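Local structure of KLTH0A00704p (Lachancea thermotolerans, 4J2G) at residues L167-Y170 against L171-L174; Q21-E24 against L25-N28; V118-G121 against T122-S125; A33-L36 against I37-K41. The protein acts in autophagy as a fungal Atg13, whose HORMA domain, the part described here, probably mediates recruitment of PI 3-kinase. The protein carries 1 engineered substitution. All coordinates share one frame; numbering follows the deposited sequence.

Contact 1: L167-Y170 against L171-L174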
loop_
_atom_site.group_PDB
_atom_site.type_symbol
_atom_site.label_atom_id
_atom_site.label_comp_id
_atom_site.label_asym_id
_atom_site.label_seq_id
_atom_site.Cartn_x
_atom_site.Cartn_y
_atom_site.Cartn_z
ATOM N N LEU A 167 16.329 -6.064 -4.269
ATOM C CA LEU A 167 15.184 -5.240 -4.032
ATOM C C LEU A 167 13.955 -6.061 -3.622
ATOM O O LEU A 167 13.187 -5.644 -2.719
ATOM C CB LEU A 167 14.868 -4.432 -5.256
ATOM C CG LEU A 167 13.685 -3.509 -5.059
ATOM C CD1 LEU A 167 14.156 -2.380 -4.207
ATOM C CD2 LEU A 167 13.242 -2.971 -6.387
ATOM N N PHE A 168 13.791 -7.232 -4.225
ATOM C CA PHE A 168 12.614 -8.012 -3.941
ATOM C C PHE A 168 12.595 -8.549 -2.491
ATOM O O PHE A 168 11.537 -8.576 -1.849
ATOM C CB PHE A 168 12.458 -9.131 -4.948
ATOM C CG PHE A 168 11.170 -9.900 -4.802
ATOM C CD1 PHE A 168 9.947 -9.341 -5.248
ATOM C CD2 PHE A 168 11.157 -11.173 -4.230
ATOM C CE1 PHE A 168 8.751 -10.042 -5.137
ATOM C CE2 PHE A 168 9.954 -11.883 -4.111
ATOM C CZ PHE A 168 8.763 -11.313 -4.561
ATOM N N ARG A 169 13.758 -8.952 -1.984
ATOM C CA ARG A 169 13.852 -9.620 -0.668
ATOM C C ARG A 169 13.711 -8.561 0.391
ATOM O O ARG A 169 13.212 -8.782 1.491
ATOM C CB ARG A 169 15.181 -10.378 -0.485
ATOM C CG ARG A 169 15.398 -11.524 -1.480
ATOM C CD ARG A 169 16.551 -12.474 -1.119
ATOM N NE ARG A 169 17.898 -11.937 -1.385
ATOM C CZ ARG A 169 18.836 -12.491 -2.178
ATOM N NH1 ARG A 169 18.622 -13.630 -2.833
ATOM N NH2 ARG A 169 20.020 -11.897 -2.317
ATOM N N TYR A 170 14.200 -7.390 0.040
ATOM C CA TYR A 170 14.147 -6.320 0.935
ATOM C C TYR A 170 12.601 -5.955 1.138
ATOM O O TYR A 170 12.111 -5.823 2.240
ATOM C CB TYR A 170 14.919 -5.144 0.377
ATOM C CG TYR A 170 14.695 -3.982 1.298
ATOM C CD1 TYR A 170 15.275 -3.961 2.553
ATOM C CD2 TYR A 170 13.753 -2.993 0.995
ATOM C CE1 TYR A 170 15.001 -2.930 3.449
ATOM C CE2 TYR A 170 13.471 -1.954 1.886
ATOM C CZ TYR A 170 14.109 -1.930 3.109
ATOM O OH TYR A 170 13.886 -0.884 3.997
ATOM N N LEU A 171 11.889 -5.905 0.033
ATOM C CA LEU A 171 10.497 -5.585 -0.022
ATOM C C LEU A 171 9.712 -6.678 0.713
ATOM O O LEU A 171 8.761 -6.346 1.396
ATOM C CB LEU A 171 10.077 -5.400 -1.475
ATOM C CG LEU A 171 8.599 -5.233 -1.807
ATOM C CD1 LEU A 171 8.135 -3.843 -1.309
ATOM C CD2 LEU A 171 8.536 -5.323 -3.333
ATOM N N GLU A 172 10.157 -7.936 0.657
ATOM C CA GLU A 172 9.464 -8.976 1.376
ATOM C C GLU A 172 9.577 -8.716 2.864
ATOM O O GLU A 172 8.608 -8.872 3.635
ATOM C CB GLU A 172 10.070 -10.328 1.134
ATOM C CG GLU A 172 9.596 -10.975 -0.123
ATOM C CD GLU A 172 10.383 -12.231 -0.424
ATOM O OE1 GLU A 172 9.752 -13.314 -0.449
ATOM O OE2 GLU A 172 11.627 -12.137 -0.620
ATOM N N THR A 173 10.741 -8.255 3.264
ATOM C CA THR A 173 10.909 -7.975 4.663
ATOM C C THR A 173 10.164 -6.721 5.062
ATOM O O THR A 173 9.612 -6.665 6.154
ATOM C CB THR A 173 12.368 -7.803 4.988
ATOM O OG1 THR A 173 13.054 -8.956 4.464
ATOM C CG2 THR A 173 12.541 -7.753 6.461
ATOM N N LEU A 174 10.160 -5.708 4.208
ATOM C CA LEU A 174 9.542 -4.495 4.628
ATOM C C LEU A 174 8.042 -4.739 4.787
ATOM O O LEU A 174 7.467 -4.267 5.734
ATOM C CB LEU A 174 9.816 -3.377 3.657
ATOM C CG LEU A 174 9.131 -2.040 3.715
ATOM C CD1 LEU A 174 9.538 -1.299 2.490
ATOM C CD2 LEU A 174 7.643 -2.234 3.522
#
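Phe168 and Glu172 meet one turn apart on the helix 158-177, ring against carboxylate. Phe168 CE2 lies 3.7 Å from Glu172 CD, and the ring and carboxylate planes are 36° apart, which is no flat stack. The acid is steered there by a chain that leaves with CG beside its own backbone N (chi1 -83°) and then runs extended back toward the preceding turn. Its OE2 thereby reaches the backbone of Arg169, 3.4 Å from Arg169 CA, while the guanidinium swings off: Arg169 NE stays 6.3 Å from Glu172 OE2. Opposite charges are thus near without forming a salt bridge, although a weak electrostatic attraction is plausible.

Arg169 O is held twice by Thr173, by N at 3.1 Å and by OG1 at 3.0 Å. The hydroxyl folds back against its own helix and spends its proton on this carbonyl. One residue on, Tyr170 CE2 touches Leu174 CD1 at 4.0 Å, a glancing apolar contact. The same pair is also joined by the backbone bond from Leu174 N to Tyr170 O (2.8 Å).

Neighbours surround the buried part of the helix. Phe168 and Glu172 pack on Leu36 of helix 18-39, and Phe168 also reaches Phe29. Tyr170 leans on Ile247 of strand 242-252 and Leu171 on Trp132 of strand 126-136, while Leu167 bridges Phe29 and Ile247, and Leu174 bridges Ile247 and Trp132.

Contact 2: Q21-E24 against L25-N28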
loop_
_atom_site.group_PDB
_atom_site.type_symbol
_atom_site.label_atom_id
_atom_site.label_comp_id
_atom_site.label_asym_id
_atom_site.label_seq_id
_atom_site.Cartn_x
_atom_site.Cartn_y
_atom_site.Cartn_z
ATOM N N GLN A 21 15.439 -7.057 -23.025
ATOM C CA GLN A 21 15.577 -7.919 -21.856
ATOM C C GLN A 21 15.299 -7.075 -20.603
ATOM O O GLN A 21 14.534 -7.472 -19.737
ATOM C CB GLN A 21 16.948 -8.602 -21.799
ATOM C CG GLN A 21 17.116 -9.796 -22.743
ATOM C CD GLN A 21 18.039 -9.495 -23.914
ATOM O OE1 GLN A 21 19.110 -8.923 -23.725
ATOM N NE2 GLN A 21 17.631 -9.882 -25.130
ATOM N N LEU A 22 15.917 -5.896 -20.580
ATOM C CA LEU A 22 15.819 -4.909 -19.535
ATOM C C LEU A 22 14.373 -4.525 -19.236
ATOM O O LEU A 22 13.901 -4.698 -18.100
ATOM C CB LEU A 22 16.638 -3.687 -19.921
ATOM C CG LEU A 22 18.040 -3.504 -19.324
ATOM C CD1 LEU A 22 18.792 -4.806 -19.107
ATOM C CD2 LEU A 22 18.831 -2.573 -20.214
ATOM N N TRP A 23 13.653 -4.045 -20.246
ATOM C CA TRP A 23 12.222 -3.858 -20.069
ATOM C C TRP A 23 11.457 -5.065 -19.564
ATOM O O TRP A 23 10.565 -4.885 -18.760
ATOM C CB TRP A 23 11.549 -3.234 -21.266
ATOM C CG TRP A 23 11.563 -1.780 -21.153
ATOM C CD1 TRP A 23 11.274 -1.037 -20.036
ATOM C CD2 TRP A 23 11.862 -0.857 -22.188
ATOM N NE1 TRP A 23 11.377 0.302 -20.322
ATOM C CE2 TRP A 23 11.738 0.441 -21.638
ATOM C CE3 TRP A 23 12.204 -0.994 -23.542
ATOM C CZ2 TRP A 23 11.950 1.602 -22.398
ATOM C CZ3 TRP A 23 12.425 0.163 -24.300
ATOM C CH2 TRP A 23 12.296 1.446 -23.723
ATOM N N GLU A 24 11.829 -6.279 -19.962
ATOM C CA GLU A 24 11.092 -7.439 -19.455
ATOM C C GLU A 24 11.403 -7.773 -17.990
ATOM O O GLU A 24 10.552 -8.305 -17.262
ATOM C CB GLU A 24 11.311 -8.680 -20.308
ATOM C CG GLU A 24 10.429 -8.762 -21.535
ATOM C CD GLU A 24 10.510 -10.121 -22.221
ATOM O OE1 GLU A 24 10.177 -10.186 -23.428
ATOM O OE2 GLU A 24 10.898 -11.120 -21.550
ATOM N N LEU A 25 12.637 -7.506 -17.581
ATOM C CA LEU A 25 13.016 -7.626 -16.198
ATOM C C LEU A 25 12.132 -6.609 -15.409
ATOM O O LEU A 25 11.385 -6.987 -14.521
ATOM C CB LEU A 25 14.498 -7.316 -16.063
ATOM C CG LEU A 25 15.446 -8.310 -15.383
ATOM C CD1 LEU A 25 15.089 -9.766 -15.679
ATOM C CD2 LEU A 25 16.904 -8.027 -15.769
ATOM N N ILE A 26 12.175 -5.344 -15.812
ATOM C CA ILE A 26 11.412 -4.304 -15.182
ATOM C C ILE A 26 9.928 -4.628 -15.006
ATOM O O ILE A 26 9.423 -4.654 -13.869
ATOM C CB ILE A 26 11.655 -2.947 -15.839
ATOM C CG1 ILE A 26 13.116 -2.542 -15.630
ATOM C CG2 ILE A 26 10.767 -1.875 -15.185
ATOM C CD1 ILE A 26 13.655 -1.556 -16.650
ATOM N N ASP A 27 9.252 -4.909 -16.107
ATOM C CA ASP A 27 7.814 -5.198 -16.099
ATOM C C ASP A 27 7.472 -6.429 -15.219
ATOM O O ASP A 27 6.415 -6.469 -14.554
ATOM C CB ASP A 27 7.325 -5.385 -17.529
ATOM C CG ASP A 27 5.838 -5.720 -17.625
ATOM O OD1 ASP A 27 4.942 -4.984 -17.154
ATOM O OD2 ASP A 27 5.558 -6.750 -18.219
ATOM N N ASN A 28 8.380 -7.399 -15.186
ATOM C CA ASN A 28 8.174 -8.627 -14.446
ATOM C C ASN A 28 8.301 -8.345 -12.947
ATOM O O ASN A 28 7.600 -8.938 -12.118
ATOM C CB ASN A 28 9.202 -9.695 -14.832
ATOM C CG ASN A 28 8.816 -10.481 -16.081
ATOM O OD1 ASN A 28 7.662 -10.499 -16.524
ATOM N ND2 ASN A 28 9.800 -11.161 -16.648
#
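Ile26 lays its CG1 arm over the carbonyl oxygen of Leu22, one turn back along the alpha helix 18-39 that opens this HORMA domain. Ile26 CG1 comes to 3.4 Å from Leu22 O and Ile26 CD1 to 3.5 Å from the same oxygen, so the hydrocarbon arm runs alongside an oxygen already engaged by Ile26 N. That backbone bond is almost straight, with an angle of 178° at the hydrogen, and the next one, Asp27 N to Trp23 O, is nearly as straight. The arm is placed by its torsions: CG1 stands beside the backbone N and opposite the carbonyl carbon (chi1 -65°), which, with an extended second torsion, carries the terminal methyl back along the helix.

There the methyl also meets the indole of Trp23. Trp23 CD1 and Ile26 CD1 are 4.2 Å apart, a loose contact in which the two side chains cross at a slant. Outside the helix segment the indole also stacks with the ring of Phe254. Ile26 and Leu22 pack on Phe254 as well, so this side of the helix closes over the loop that carries it. Leu22 spans two sides, reaching Leu160 as well, and Leu25 touches Leu160, Tyr161 and Leu164 of helix 158-177.

At Asn28 the geometry is less regular. Asn28 N still bonds to Glu24 O, at 3.1 Å, but it approaches from above the carbonyl plane, 42° out of it, and makes a second, weak bond to Leu25 O.

Contact 3: V118-G121 against T122-S125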
loop_
_atom_site.group_PDB
_atom_site.type_symbol
_atom_site.label_atom_id
_atom_site.label_comp_id
_atom_site.label_asym_id
_atom_site.label_seq_id
_atom_site.Cartn_x
_atom_site.Cartn_y
_atom_site.Cartn_z
ATOM N N VAL A 118 -13.848 5.552 15.832
ATOM C CA VAL A 118 -13.652 5.698 14.390
ATOM C C VAL A 118 -14.976 5.784 13.622
ATOM O O VAL A 118 -15.219 6.763 12.933
ATOM C CB VAL A 118 -12.799 4.544 13.796
ATOM C CG1 VAL A 118 -12.510 4.814 12.329
ATOM C CG2 VAL A 118 -11.524 4.370 14.606
ATOM N N CYS A 119 -15.803 4.754 13.683
ATOM C CA CYS A 119 -17.087 4.792 12.970
ATOM C C CYS A 119 -18.007 3.676 13.408
ATOM O O CYS A 119 -17.574 2.745 14.071
ATOM C CB CYS A 119 -16.877 4.745 11.460
ATOM S SG CYS A 119 -15.830 3.364 10.871
ATOM N N LYS A 120 -19.275 3.781 13.022
ATOM C CA LYS A 120 -20.329 2.887 13.492
ATOM C C LYS A 120 -20.915 2.155 12.292
ATOM O O LYS A 120 -21.027 2.718 11.195
ATOM C CB LYS A 120 -21.444 3.670 14.215
ATOM C CG LYS A 120 -21.026 5.017 14.813
ATOM C CD LYS A 120 -22.123 6.074 14.691
ATOM C CE LYS A 120 -21.605 7.475 14.999
ATOM N NZ LYS A 120 -22.585 8.510 14.575
ATOM N N GLY A 121 -21.296 0.904 12.515
ATOM C CA GLY A 121 -21.885 0.061 11.482
ATOM C C GLY A 121 -21.433 0.278 10.044
ATOM O O GLY A 121 -20.296 -0.003 9.675
ATOM N N THR A 122 -22.331 0.785 9.221
ATOM C CA THR A 122 -22.095 0.780 7.784
ATOM C C THR A 122 -21.879 2.187 7.209
ATOM O O THR A 122 -21.885 2.403 6.002
ATOM C CB THR A 122 -23.205 -0.022 7.055
ATOM O OG1 THR A 122 -22.898 -0.110 5.667
ATOM C CG2 THR A 122 -24.583 0.620 7.231
ATOM N N LYS A 123 -21.670 3.146 8.093
ATOM C CA LYS A 123 -21.420 4.516 7.680
ATOM C C LYS A 123 -20.254 4.626 6.669
ATOM O O LYS A 123 -20.268 5.454 5.772
ATOM C CB LYS A 123 -21.146 5.370 8.926
ATOM C CG LYS A 123 -22.360 6.111 9.486
ATOM C CD LYS A 123 -23.225 5.258 10.422
ATOM C CE LYS A 123 -24.399 6.069 10.968
ATOM N NZ LYS A 123 -25.035 5.494 12.186
ATOM N N LYS A 124 -19.240 3.784 6.835
ATOM C CA LYS A 124 -18.047 3.871 6.021
ATOM C C LYS A 124 -17.688 2.493 5.509
ATOM O O LYS A 124 -17.896 1.486 6.184
ATOM C CB LYS A 124 -16.914 4.441 6.857
ATOM C CG LYS A 124 -17.210 5.794 7.458
ATOM C CD LYS A 124 -17.002 6.931 6.462
ATOM C CE LYS A 124 -17.345 8.297 7.058
ATOM N NZ LYS A 124 -17.300 9.320 5.966
ATOM N N SER A 125 -17.171 2.435 4.308
ATOM C CA SER A 125 -17.020 1.144 3.613
ATOM C C SER A 125 -15.659 0.475 3.992
ATOM O O SER A 125 -15.581 -0.760 4.119
ATOM C CB SER A 125 -17.052 1.421 2.117
ATOM O OG SER A 125 -16.135 2.482 1.833
#
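Lys120 O accepts the amide hydrogen of Lys123 across a tight reversal. The bond from Lys123 N to Lys120 O is 3.2 Å long, and the donor lies in the carbonyl plane with an angle of 161° at the hydrogen. It closes a type II' beta turn with Gly121 and Thr122 at its two corners. Gly121 takes the first corner, with a positive phi of 32°, a conformation readily adopted by a residue without a side chain.

The side chain of Lys123 then curls over the same oxygen. Its chain bends at the second torsion (chi2 84°), which brings CD to 3.4 Å from Lys120 O, about as near as Lys123 CB. The aliphatic part thus covers one side of the closing bond. Beyond the bend, Lys123 NZ comes to 3.9 Å from Lys120 CD as the two lysines cross. Deeper in, Cys119 CB meets Lys124 CG at 4.2 Å, a light contact between the two limbs of the reversal.

The turn lies on the connection from strand 115-120, an edge strand of the three-stranded sheet within this chain, to strand 126-136 of the five-stranded sheet. Val118 and Cys119 are both paired with Val106, a classic beta bulge. On the outgoing side Ser125 OG bonds to Gly217 O.

Two ammonium groups end up close together, with Lys120 NZ and Lys123 NZ 4.6 Å apart. Their like charges probably repel, so the turn is held by its backbone bond, with light methylene contacts beside it, while the lysine ends concentrate positive charge at its surface.

Contact 4: A33-L36 against I37-K41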
loop_
_atom_site.group_PDB
_atom_site.type_symbol
_atom_site.label_atom_id
_atom_site.label_comp_id
_atom_site.label_asym_id
_atom_site.label_seq_id
_atom_site.Cartn_x
_atom_site.Cartn_y
_atom_site.Cartn_z
ATOM N N ALA A 33 6.277 -7.680 -7.593
ATOM C CA ALA A 33 6.146 -6.747 -6.493
ATOM C C ALA A 33 4.681 -6.549 -6.063
ATOM O O ALA A 33 4.312 -6.750 -4.865
ATOM C CB ALA A 33 6.834 -5.403 -6.793
ATOM N N ALA A 34 3.844 -6.259 -7.043
ATOM C CA ALA A 34 2.421 -6.189 -6.798
ATOM C C ALA A 34 1.860 -7.515 -6.252
ATOM O O ALA A 34 0.976 -7.519 -5.366
ATOM C CB ALA A 34 1.709 -5.748 -8.061
ATOM N N LEU A 35 2.364 -8.653 -6.731
ATOM C CA LEU A 35 1.790 -9.906 -6.273
ATOM C C LEU A 35 2.124 -10.115 -4.802
ATOM O O LEU A 35 1.222 -10.332 -3.996
ATOM C CB LEU A 35 2.176 -11.108 -7.160
ATOM C CG LEU A 35 1.470 -11.273 -8.516
ATOM C CD1 LEU A 35 2.123 -12.381 -9.347
ATOM C CD2 LEU A 35 -0.058 -11.473 -8.435
ATOM N N LEU A 36 3.406 -9.974 -4.443
ATOM C CA LEU A 36 3.848 -10.023 -3.067
ATOM C C LEU A 36 2.959 -9.174 -2.114
ATOM O O LEU A 36 2.406 -9.670 -1.117
ATOM C CB LEU A 36 5.243 -9.450 -3.020
ATOM C CG LEU A 36 6.426 -9.953 -2.204
ATOM C CD1 LEU A 36 7.157 -8.756 -1.580
ATOM C CD2 LEU A 36 6.111 -11.043 -1.177
ATOM N N ILE A 37 2.832 -7.887 -2.431
ATOM C CA ILE A 37 2.133 -6.941 -1.603
ATOM C C ILE A 37 0.665 -7.365 -1.415
ATOM O O ILE A 37 0.217 -7.482 -0.286
ATOM C CB ILE A 37 2.269 -5.537 -2.203
ATOM C CG1 ILE A 37 3.699 -5.008 -2.034
ATOM C CG2 ILE A 37 1.330 -4.545 -1.559
ATOM C CD1 ILE A 37 3.871 -3.710 -2.787
ATOM N N CYS A 38 -0.051 -7.665 -2.498
ATOM C CA CYS A 38 -1.430 -8.203 -2.411
ATOM C C CYS A 38 -1.605 -9.568 -1.695
ATOM O O CYS A 38 -2.542 -9.743 -0.929
ATOM C CB CYS A 38 -2.100 -8.228 -3.812
ATOM S SG CYS A 38 -2.251 -6.549 -4.528
ATOM N N HIS A 39 -0.705 -10.526 -1.913
ATOM C CA HIS A 39 -0.893 -11.849 -1.312
ATOM C C HIS A 39 -0.619 -11.838 0.211
ATOM O O HIS A 39 -1.023 -12.737 0.933
ATOM C CB HIS A 39 -0.003 -12.886 -2.002
ATOM C CG HIS A 39 -0.441 -13.237 -3.389
ATOM N ND1 HIS A 39 -1.680 -12.892 -3.899
ATOM C CD2 HIS A 39 0.185 -13.941 -4.366
ATOM C CE1 HIS A 39 -1.786 -13.350 -5.136
ATOM N NE2 HIS A 39 -0.671 -13.995 -5.443
ATOM N N SER A 40 0.068 -10.810 0.691
ATOM C CA SER A 40 0.363 -10.682 2.102
ATOM C C SER A 40 -0.830 -10.272 2.972
ATOM O O SER A 40 -0.706 -10.266 4.178
ATOM C CB SER A 40 1.435 -9.635 2.289
ATOM O OG SER A 40 0.874 -8.290 2.261
ATOM N N LYS A 41 -1.955 -9.899 2.400
ATOM C CA LYS A 41 -3.080 -9.375 3.250
ATOM C C LYS A 41 -4.352 -10.134 3.054
ATOM O O LYS A 41 -4.458 -10.887 2.113
ATOM C CB LYS A 41 -3.333 -7.868 3.030
ATOM C CG LYS A 41 -2.091 -6.986 3.183
ATOM C CD LYS A 41 -1.650 -6.830 4.657
ATOM C CE LYS A 41 -0.167 -6.422 4.840
ATOM N NZ LYS A 41 0.446 -5.993 3.536
#
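Leu35 and His39 run side by side and point the same way, one helical turn apart. Leu35 CD2 lies 4.0 Å from His39 NE2, so a methyl of the leucine flanks the far end of the imidazole. The near end of the ring covers the backbone: Leu35 O sits over one face, 3.4 Å from His39 CG. Both side chains leave with CG beside their own backbone N (chi1 -76° for Leu35, -71° for His39), consistent with their running alongside. Leu35 O also accepts from His39 N at 2.8 Å, nearly in line with the carbonyl bond.

Ile37 is turned to a different side and brings CG1 to 3.4 Å from Ala33 O, the acceptor of its own amide. As the helix runs out, the bonding moves onto a side chain. Ser40 OG, held between its backbone N and carbonyl carbon (chi1 81°), donates to Ile37 O at 2.8 Å and accepts from Lys41 NZ at 2.7 Å. The lysine also has a long, weak ion pair with Glu130.

Leu35 and His39 face helix 70-78 through Leu70, Leu36 turns toward helix 158-177 and touches Leu171, while Ala34 and Ile37 rest on Ile91 of strand 89-96 and Cys38 on Thr204 and Ile206 of strand 201-208. A long helix packed against the antiparallel sheet, with other helices alongside, is characteristic of the HORMA fold.

How the contacts relate
Contacts 2 and 4 are two parts of helix 18-39, with centres about 19 Å apart; contact 4 lies nearer the middle of the domain and has more buried residues. Contact 1 belongs to the partner helix 158-177 and touches contact 4 directly: Leu36 slots between Phe168, Leu171 and Glu172, with Leu36 CG 3.6 Å from Phe168 CZ. These three share helical backbone bonding and leucine-rich faces, with most polar groups toward the outer sides or the helix end. Contact 3 stands apart, its centre about 34 Å from that of contact 1, and replaces helical packing with a type II' turn on the connection between the two sheets, crowded by lysines at the surface.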